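Local coordinates for protein acetyltransferase, GNAT family (Colwellia psychrerythraea, PDB 3IWG) that probably transfers acyl groups, most likely acetyl from acetyl-CoA, as a member of the GNAT family, at residues L67-Q72 and Q80-L85; L85-N90 and L114-T119. All coordinates share one frame; numbering follows the deposited sequence.

Contact 1: residues L67-Q72 and Q80-L85; sequences LQYYLQ and QELFTL
The phenol oxygen of Tyr69 is hydrogen-bonded to Ser79 OG, just before 80-85 in the same helix, and rests against the aliphatic side chain of Leu82, with Tyr69 OH 3.5 Å from Leu82 CD2. This is the packing of strand on helix in a beta-alpha-beta unit of the GNAT fold, in which strand 65-71 and strand 99-103 run parallel and helix 76-87 joins them. Segment 80-85 of the helix runs roughly antiparallel to 67-71, at 152°, the axes of these segments 10.5 Å apart at their closest. Tyr69 spans this gap. Its CG lies anti to the backbone N (chi1 175°), which carries the ring away from the strand toward the helix. There Phe83 meets it in a T-shaped pair: the planes stand at 73°, the centroids are 5.1 Å apart, and the edge of Phe83 at CD2 is directed at one face of Tyr69, displaced toward the rim of that ring. Leu112 of helix 107-116 touches both rings, and Phe48 meets Tyr69 as well, so the pair is buried among hydrophobic neighbours while the hydroxyl keeps its polar partner. Nearer the end of the strand, Leu71 adds a lighter apolar touch, its CD1 4.1 Å from the same Leu82 CD2 that lies against the tyrosine oxygen.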
loop_
_atom_site.group_PDB
_atom_site.type_symbol
_atom_site.label_atom_id
_atom_site.label_comp_id
_atom_site.label_asym_id
_atom_site.label_seq_id
_atom_site.Cartn_x
_atom_site.Cartn_y
_atom_site.Cartn_z
ATOM N N LEU A 67 -5.992 4.678 -21.833
ATOM C CA LEU A 67 -6.727 5.012 -20.647
ATOM C C LEU A 67 -7.089 6.486 -20.672
ATOM O O LEU A 67 -8.096 6.861 -20.110
ATOM C CB LEU A 67 -5.888 4.679 -19.365
ATOM C CG LEU A 67 -5.610 3.184 -19.001
ATOM C CD1 LEU A 67 -5.036 2.987 -17.537
ATOM C CD2 LEU A 67 -6.832 2.250 -19.153
ATOM N N GLN A 68 -6.234 7.321 -21.271
ATOM C CA GLN A 68 -6.426 8.781 -21.297
ATOM C C GLN A 68 -5.882 9.323 -22.626
ATOM O O GLN A 68 -4.905 8.780 -23.163
ATOM C CB GLN A 68 -5.686 9.451 -20.130
ATOM C CG GLN A 68 -6.166 9.056 -18.756
ATOM C CD GLN A 68 -5.417 9.787 -17.609
ATOM O OE1 GLN A 68 -4.269 10.184 -17.758
ATOM N NE2 GLN A 68 -6.079 9.928 -16.453
ATOM N N TYR A 69 -6.533 10.360 -23.137
ATOM C CA TYR A 69 -6.117 11.056 -24.356
ATOM C C TYR A 69 -6.599 12.506 -24.286
ATOM O O TYR A 69 -7.742 12.788 -23.873
ATOM C CB TYR A 69 -6.707 10.402 -25.572
ATOM C CG TYR A 69 -6.418 11.125 -26.885
ATOM C CD1 TYR A 69 -7.181 12.215 -27.312
ATOM C CD2 TYR A 69 -5.378 10.696 -27.712
ATOM C CE1 TYR A 69 -6.888 12.870 -28.534
ATOM C CE2 TYR A 69 -5.082 11.337 -28.898
ATOM C CZ TYR A 69 -5.851 12.401 -29.315
ATOM O OH TYR A 69 -5.534 12.967 -30.504
ATOM N N TYR A 70 -5.730 13.428 -24.651
ATOM C CA TYR A 70 -6.089 14.827 -24.577
ATOM C C TYR A 70 -5.195 15.626 -25.507
ATOM O O TYR A 70 -3.973 15.461 -25.478
ATOM C CB TYR A 70 -5.963 15.353 -23.147
ATOM C CG TYR A 70 -6.265 16.810 -23.030
ATOM C CD1 TYR A 70 -7.562 17.239 -22.851
ATOM C CD2 TYR A 70 -5.270 17.764 -23.156
ATOM C CE1 TYR A 70 -7.880 18.559 -22.767
ATOM C CE2 TYR A 70 -5.568 19.119 -23.064
ATOM C CZ TYR A 70 -6.888 19.514 -22.886
ATOM O OH TYR A 70 -7.230 20.844 -22.811
ATOM N N LEU A 71 -5.813 16.482 -26.317
ATOM C CA LEU A 71 -5.116 17.529 -27.104
ATOM C C LEU A 71 -5.684 18.891 -26.790
ATOM O O LEU A 71 -6.896 19.044 -26.650
ATOM C CB LEU A 71 -5.319 17.307 -28.597
ATOM C CG LEU A 71 -4.059 16.908 -29.337
ATOM C CD1 LEU A 71 -4.369 16.723 -30.811
ATOM C CD2 LEU A 71 -2.951 17.932 -29.147
ATOM N N GLN A 72 -4.835 19.893 -26.695
ATOM C CA GLN A 72 -5.358 21.239 -26.537
ATOM C C GLN A 72 -6.521 21.494 -27.536
ATOM O O GLN A 72 -6.549 20.970 -28.679
ATOM C CB GLN A 72 -4.266 22.288 -26.633
ATOM C CG GLN A 72 -3.676 22.600 -25.269
ATOM C CD GLN A 72 -2.288 23.155 -25.358
ATOM O OE1 GLN A 72 -1.820 23.486 -26.452
ATOM N NE2 GLN A 72 -1.602 23.252 -24.213
ATOM N N GLN A 80 -7.964 14.207 -34.892
ATOM C CA GLN A 80 -8.535 13.060 -35.554
ATOM C C GLN A 80 -7.474 12.305 -36.326
ATOM O O GLN A 80 -7.444 11.075 -36.288
ATOM C CB GLN A 80 -9.673 13.506 -36.497
ATOM C CG GLN A 80 -10.809 14.254 -35.783
ATOM C CD GLN A 80 -11.974 14.652 -36.692
ATOM O OE1 GLN A 80 -12.472 15.769 -36.592
ATOM N NE2 GLN A 80 -12.423 13.737 -37.565
ATOM N N GLU A 81 -6.637 13.041 -37.055
ATOM C CA GLU A 81 -5.510 12.464 -37.806
ATOM C C GLU A 81 -4.672 11.688 -36.811
ATOM O O GLU A 81 -4.361 10.514 -37.015
ATOM C CB GLU A 81 -4.620 13.556 -38.447
ATOM C CG GLU A 81 -5.106 14.202 -39.740
ATOM C CD GLU A 81 -4.054 15.174 -40.382
ATOM O OE1 GLU A 81 -3.423 14.797 -41.399
ATOM O OE2 GLU A 81 -3.853 16.317 -39.891
ATOM N N LEU A 82 -4.346 12.344 -35.704
ATOM C CA LEU A 82 -3.525 11.735 -34.635
ATOM C C LEU A 82 -4.107 10.434 -34.059
ATOM O O LEU A 82 -3.513 9.357 -34.148
ATOM C CB LEU A 82 -3.278 12.753 -33.518
ATOM C CG LEU A 82 -2.386 12.255 -32.366
ATOM C CD1 LEU A 82 -1.032 11.693 -32.878
ATOM C CD2 LEU A 82 -2.183 13.349 -31.333
ATOM N N PHE A 83 -5.295 10.528 -33.501
ATOM C CA PHE A 83 -5.927 9.359 -32.931
ATOM C C PHE A 83 -6.011 8.188 -33.911
ATOM O O PHE A 83 -5.741 7.053 -33.534
ATOM C CB PHE A 83 -7.317 9.703 -32.382
ATOM C CG PHE A 83 -7.827 8.707 -31.370
ATOM C CD1 PHE A 83 -8.401 7.518 -31.777
ATOM C CD2 PHE A 83 -7.714 8.968 -30.016
ATOM C CE1 PHE A 83 -8.831 6.632 -30.865
ATOM C CE2 PHE A 83 -8.175 8.086 -29.102
ATOM C CZ PHE A 83 -8.730 6.921 -29.513
ATOM N N THR A 84 -6.401 8.459 -35.155
ATOM C CA THR A 84 -6.463 7.430 -36.195
ATOM C C THR A 84 -5.100 6.756 -36.398
ATOM O O THR A 84 -5.008 5.543 -36.412
ATOM C CB THR A 84 -6.977 8.023 -37.549
ATOM O OG1 THR A 84 -8.356 8.409 -37.416
ATOM C CG2 THR A 84 -6.818 7.020 -38.709
ATOM N N LEU A 85 -4.050 7.549 -36.573
ATOM C CA LEU A 85 -2.678 7.040 -36.706
ATOM C C LEU A 85 -2.321 6.123 -35.548
ATOM O O LEU A 85 -1.806 5.022 -35.734
ATOM C CB LEU A 85 -1.698 8.221 -36.724
ATOM C CG LEU A 85 -0.186 8.008 -36.642
ATOM C CD1 LEU A 85 0.312 7.187 -37.802
ATOM C CD2 LEU A 85 0.501 9.359 -36.682
#

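Contact 2: residues L85-N90 and L114-T119; sequences LISQQN and LDNSAT
Asn116 and Ser87 meet where two helices end, and they account for most of the surface buried here. Helix 76-87 and helix 107-116 bring these residues together with their CA atoms 6.9 Å apart, each beta carbon directed at the other segment. Contact runs from the serine hydroxyl to the base of the asparagine: Ser87 OG lies 3.5 Å from Asn116 CB and 3.6 Å from Asn116 CG. No hydrogen bond joins the two segments; the polar groups of Ser87 and Asn116 have partners elsewhere. Ser87 OG sits between its backbone N and carbonyl carbon (chi1 44°), a rotation that folds it back onto its own helix, where its single proton goes mainly to Phe83 O, with Thr84 O within reach as an alternative acceptor. Asn116 donates from ND2 to Leu112 O, one turn back in its own helix, while its OD1 is probably hydrogen-bonded to Thr84 OG1. Gln88 approaches Asn116 more loosely, its side chain starting off to one side and bringing only its end near.

The backbone changes course after each helix. Helix 76-87 ends at Ser87 in a Schellman motif, with Gln89 as the C-prime residue (phi 59°): the 6→1 bond runs from Asn90 N to Leu85 O at 3.0 Å and the 5→2 bond from Gln89 N to Ile86 O at 3.2 Å. After Asn116 the backbone passes into strand 117-129, where Ala118 and Thr119 face Glu272 in a classic beta bulge. Phe273, from the neighbouring strand 262-273, packs on Ser87. The chemistry implies that the two segments themselves cohere by van der Waals contact: Ser87 OG and Asn116 ND2 bond within their own helices, and Asn116 OD1 probably bonds across to Thr84, one turn before Ser87.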
loop_
_atom_site.group_PDB
_atom_site.type_symbol
_atom_site.label_atom_id
_atom_site.label_comp_id
_atom_site.label_asym_id
_atom_site.label_seq_id
_atom_site.Cartn_x
_atom_site.Cartn_y
_atom_site.Cartn_z
ATOM N N LEU A 85 -4.050 7.549 -36.573
ATOM C CA LEU A 85 -2.678 7.040 -36.706
ATOM C C LEU A 85 -2.321 6.123 -35.548
ATOM O O LEU A 85 -1.806 5.022 -35.734
ATOM C CB LEU A 85 -1.698 8.221 -36.724
ATOM C CG LEU A 85 -0.186 8.008 -36.642
ATOM C CD1 LEU A 85 0.312 7.187 -37.802
ATOM C CD2 LEU A 85 0.501 9.359 -36.682
ATOM N N ILE A 86 -2.608 6.590 -34.341
ATOM C CA ILE A 86 -2.314 5.812 -33.138
ATOM C C ILE A 86 -3.182 4.557 -33.060
ATOM O O ILE A 86 -2.652 3.495 -32.775
ATOM C CB ILE A 86 -2.461 6.638 -31.840
ATOM C CG1 ILE A 86 -1.558 7.876 -31.871
ATOM C CG2 ILE A 86 -2.064 5.802 -30.632
ATOM C CD1 ILE A 86 -1.985 8.956 -30.912
ATOM N N SER A 87 -4.491 4.680 -33.323
ATOM C CA SER A 87 -5.431 3.512 -33.324
ATOM C C SER A 87 -5.207 2.480 -34.448
ATOM O O SER A 87 -5.489 1.298 -34.239
ATOM C CB SER A 87 -6.919 3.951 -33.302
ATOM O OG SER A 87 -7.209 5.013 -34.201
ATOM N N GLN A 88 -4.731 2.914 -35.622
ATOM C CA GLN A 88 -4.300 1.986 -36.698
ATOM C C GLN A 88 -2.801 1.636 -36.626
ATOM O O GLN A 88 -2.183 1.335 -37.647
ATOM C CB GLN A 88 -4.642 2.532 -38.102
ATOM C CG GLN A 88 -5.987 2.038 -38.677
ATOM C CD GLN A 88 -7.201 2.745 -38.041
ATOM O OE1 GLN A 88 -7.188 3.095 -36.844
ATOM N NE2 GLN A 88 -8.253 2.966 -38.849
ATOM N N GLN A 89 -2.229 1.705 -35.421
ATOM C CA GLN A 89 -0.916 1.120 -35.105
ATOM C C GLN A 89 0.253 1.635 -35.945
ATOM O O GLN A 89 1.261 0.950 -36.092
ATOM C CB GLN A 89 -0.998 -0.399 -35.224
ATOM C CG GLN A 89 -2.280 -0.983 -34.652
ATOM C CD GLN A 89 -2.064 -2.350 -34.093
ATOM O OE1 GLN A 89 -1.425 -3.201 -34.731
ATOM N NE2 GLN A 89 -2.583 -2.583 -32.882
ATOM N N ASN A 90 0.124 2.847 -36.468
ATOM C CA ASN A 90 1.192 3.462 -37.254
ATOM C C ASN A 90 2.090 4.411 -36.427
ATOM O O ASN A 90 2.918 5.115 -37.013
ATOM C CB ASN A 90 0.611 4.238 -38.445
ATOM C CG ASN A 90 -0.421 3.448 -39.241
ATOM O OD1 ASN A 90 -1.334 4.035 -39.824
ATOM N ND2 ASN A 90 -0.282 2.126 -39.267
ATOM N N LEU A 114 -15.173 6.172 -30.645
ATOM C CA LEU A 114 -16.344 5.854 -31.471
ATOM C C LEU A 114 -15.947 5.783 -32.931
ATOM O O LEU A 114 -16.211 4.777 -33.550
ATOM C CB LEU A 114 -17.486 6.859 -31.253
ATOM C CG LEU A 114 -18.171 6.657 -29.901
ATOM C CD1 LEU A 114 -19.067 7.812 -29.506
ATOM C CD2 LEU A 114 -18.923 5.328 -29.902
ATOM N N ASP A 115 -15.248 6.814 -33.430
ATOM C CA ASP A 115 -14.836 6.914 -34.842
ATOM C C ASP A 115 -13.976 5.755 -35.273
ATOM O O ASP A 115 -14.064 5.274 -36.391
ATOM C CB ASP A 115 -13.991 8.203 -35.099
ATOM C CG ASP A 115 -14.822 9.520 -35.050
ATOM O OD1 ASP A 115 -16.073 9.439 -35.082
ATOM O OD2 ASP A 115 -14.230 10.637 -35.006
ATOM N N ASN A 116 -13.118 5.288 -34.376
ATOM C CA ASN A 116 -12.060 4.408 -34.815
ATOM C C ASN A 116 -12.148 2.999 -34.337
ATOM O O ASN A 116 -11.223 2.233 -34.576
ATOM C CB ASN A 116 -10.737 4.983 -34.361
ATOM C CG ASN A 116 -10.461 6.278 -34.984
ATOM O OD1 ASN A 116 -9.981 6.334 -36.108
ATOM N ND2 ASN A 116 -10.743 7.353 -34.253
ATOM N N SER A 117 -13.228 2.640 -33.660
ATOM C CA SER A 117 -13.271 1.310 -33.031
ATOM C C SER A 117 -14.147 0.362 -33.809
ATOM O O SER A 117 -15.085 0.778 -34.483
ATOM C CB SER A 117 -13.758 1.417 -31.597
ATOM O OG SER A 117 -12.929 2.317 -30.881
ATOM N N ALA A 118 -13.829 -0.915 -33.701
ATOM C CA ALA A 118 -14.606 -1.950 -34.354
ATOM C C ALA A 118 -15.734 -2.372 -33.424
ATOM O O ALA A 118 -16.902 -2.328 -33.813
ATOM C CB ALA A 118 -13.722 -3.164 -34.683
ATOM N N THR A 119 -15.384 -2.804 -32.202
ATOM C CA THR A 119 -16.365 -3.363 -31.272
ATOM C C THR A 119 -16.270 -2.728 -29.904
ATOM O O THR A 119 -15.359 -1.923 -29.606
ATOM C CB THR A 119 -16.224 -4.899 -31.144
ATOM O OG1 THR A 119 -14.896 -5.214 -30.690
ATOM C CG2 THR A 119 -16.534 -5.631 -32.500
#

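In the fold
Both contacts are buried and share helix 76-87, but they use different parts of it. Contact 1 sets its middle against strand 65-71, within the hydrophobic layer between helix and sheet; contact 2 joins its C-terminal end to that of helix 107-116, with exposed residues close by in both segments. Accordingly, contact 1 is mainly aromatic and aliphatic and buries 200 Å², whereas contact 2 is polar in composition and buries 98 Å². Their centres lie 10 Å apart, and the probable bond between them spans 2.9 Å from Thr84 OG1 to Asn116 OD1. Phe83 adds to the link, its CD1 packing 3.4 Å from Asn116 ND2.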